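Local coordinates for protein PLP-Dependent L-Arginine Hydroxylase MppP (PDB 6C9B) that uses pyridoxal 5'-phosphate to oxidise L-arginine with dioxygen, yielding 4-hydroxy-2-ketoarginine and 2-ketoarginine as products, at residues B[166-169]-B[170-174]. Residues are numbered along the deposited sequence; the frame is centred on the assembly and turned at random.
Sequences LAEE and RLRRL
L166 folds back beneath the first turn of helix 168-181, and each of its methyls has a partner there: CD1 lies 3.5 Å from CG of R170, while CD2 meets CD1 of L171 at 3.8 Å, the two leucine side chains crossing at about a right angle. Because CG of L166 stands anti to the backbone N (chi1 -169°), the fork reaches under the turn, where CD2 also approaches L174 CD2 at 4.3 Å, a looser apolar contact. V155 of strand 152-156 and L185 of strand 184-188 close this apolar side, where the helix packs on the sheet as the crossover of a beta-alpha-beta unit. A167 is the N-cap residue: its O takes a nearly straight bond from L171 N (2.8 Å) and a weak one from R170 N. The following i to i+4 bond runs from R172 N to E168 O at 2.9 Å.

The outer side is looser. E169 is exposed, its OE1 6.0 Å from R172 NH2. E168, extended beyond CG and flanked with R172 by V205, brings OE1 within 2.9 Å of R172 NH1 in a salt bridge. Its hydrogen bond is weak, the N-H...O angle being 125°. Carboxylate and guanidinium planes lie 44° apart. R170 instead directs its polar end to D141. A167's backbone bonds mark the helix start, with L166 packing beside them; the bent, one-to-one ion pair is probably a modest addition.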
loop_
_atom_site.group_PDB
_atom_site.type_symbol
_atom_site.label_atom_id
_atom_site.label_comp_id
_atom_site.label_asym_id
_atom_site.label_seq_id
_atom_site.Cartn_x
_atom_site.Cartn_y
_atom_site.Cartn_z
ATOM N N LEU B 166 -19.381 -1.594 -19.056
ATOM C CA LEU B 166 -20.157 -2.824 -19.123
ATOM C C LEU B 166 -21.591 -2.501 -18.729
ATOM O O LEU B 166 -21.858 -2.129 -17.582
ATOM C CB LEU B 166 -19.541 -3.870 -18.201
ATOM C CG LEU B 166 -20.053 -5.291 -18.326
ATOM C CD1 LEU B 166 -19.570 -5.906 -19.628
ATOM C CD2 LEU B 166 -19.570 -6.090 -17.120
ATOM N N ALA B 167 -22.502 -2.600 -19.691
ATOM C CA ALA B 167 -23.902 -2.261 -19.471
ATOM C C ALA B 167 -24.571 -3.292 -18.558
ATOM O O ALA B 167 -24.133 -4.443 -18.442
ATOM C CB ALA B 167 -24.634 -2.191 -20.798
ATOM N N GLU B 168 -25.649 -2.850 -17.910
ATOM C CA GLU B 168 -26.303 -3.650 -16.880
ATOM C C GLU B 168 -26.745 -4.988 -17.435
ATOM O O GLU B 168 -26.608 -6.017 -16.771
ATOM C CB GLU B 168 -27.496 -2.884 -16.297
ATOM C CG GLU B 168 -28.234 -3.645 -15.186
ATOM C CD GLU B 168 -29.257 -2.827 -14.431
ATOM O OE1 GLU B 168 -29.930 -3.433 -13.564
ATOM O OE2 GLU B 168 -29.400 -1.606 -14.696
ATOM N N GLU B 169 -27.282 -4.994 -18.651
ATOM C CA GLU B 169 -27.789 -6.247 -19.193
ATOM C C GLU B 169 -26.653 -7.229 -19.454
ATOM O O GLU B 169 -26.832 -8.439 -19.295
ATOM C CB GLU B 169 -28.603 -5.969 -20.465
ATOM C CG GLU B 169 -27.829 -5.251 -21.591
ATOM C CD GLU B 169 -27.873 -3.699 -21.570
ATOM O OE1 GLU B 169 -28.184 -3.062 -20.523
ATOM O OE2 GLU B 169 -27.566 -3.111 -22.639
ATOM N N ARG B 170 -25.475 -6.731 -19.816
ATOM C CA ARG B 170 -24.345 -7.637 -20.020
ATOM C C ARG B 170 -23.717 -8.051 -18.699
ATOM O O ARG B 170 -23.339 -9.216 -18.535
ATOM C CB ARG B 170 -23.306 -6.987 -20.931
ATOM C CG ARG B 170 -22.039 -7.820 -21.167
ATOM C CD ARG B 170 -22.301 -9.218 -21.717
ATOM N NE ARG B 170 -22.956 -9.206 -23.027
ATOM C CZ ARG B 170 -23.548 -10.267 -23.581
ATOM N NH1 ARG B 170 -23.570 -11.434 -22.954
ATOM N NH2 ARG B 170 -24.115 -10.162 -24.767
ATOM N N LEU B 171 -23.614 -7.130 -17.728
ATOM C CA LEU B 171 -23.173 -7.558 -16.399
ATOM C C LEU B 171 -24.075 -8.659 -15.884
ATOM O O LEU B 171 -23.595 -9.668 -15.346
ATOM C CB LEU B 171 -23.165 -6.390 -15.414
ATOM C CG LEU B 171 -22.708 -6.769 -13.990
ATOM C CD1 LEU B 171 -21.264 -7.258 -13.950
ATOM C CD2 LEU B 171 -22.856 -5.602 -12.993
ATOM N N ARG B 172 -25.382 -8.495 -16.063
ATOM C CA ARG B 172 -26.322 -9.502 -15.575
ATOM C C ARG B 172 -26.061 -10.841 -16.238
ATOM O O ARG B 172 -25.971 -11.877 -15.566
ATOM C CB ARG B 172 -27.769 -9.043 -15.825
ATOM C CG ARG B 172 -28.810 -10.093 -15.441
ATOM C CD ARG B 172 -30.234 -9.545 -15.610
ATOM N NE ARG B 172 -30.420 -8.371 -14.760
ATOM C CZ ARG B 172 -30.546 -7.112 -15.186
ATOM N NH1 ARG B 172 -30.682 -6.142 -14.289
ATOM N NH2 ARG B 172 -30.556 -6.812 -16.484
ATOM N N ARG B 173 -25.919 -10.841 -17.566
ATOM C CA ARG B 173 -25.688 -12.098 -18.269
ATOM C C ARG B 173 -24.352 -12.722 -17.874
ATOM O O ARG B 173 -24.255 -13.942 -17.682
ATOM C CB ARG B 173 -25.749 -11.880 -19.778
ATOM C CG ARG B 173 -25.565 -13.163 -20.571
ATOM C CD ARG B 173 -26.735 -14.150 -20.336
ATOM N NE ARG B 173 -26.374 -15.517 -20.701
ATOM C CZ ARG B 173 -26.758 -16.616 -20.049
ATOM N NH1 ARG B 173 -27.525 -16.547 -18.960
ATOM N NH2 ARG B 173 -26.354 -17.801 -20.492
ATOM N N LEU B 174 -23.311 -11.907 -17.744
ATOM C CA LEU B 174 -22.004 -12.432 -17.355
ATOM C C LEU B 174 -22.052 -13.032 -15.949
ATOM O O LEU B 174 -21.477 -14.092 -15.692
ATOM C CB LEU B 174 -20.983 -11.300 -17.436
ATOM C CG LEU B 174 -19.518 -11.629 -17.214
ATOM C CD1 LEU B 174 -19.017 -12.652 -18.220
ATOM C CD2 LEU B 174 -18.706 -10.342 -17.359
#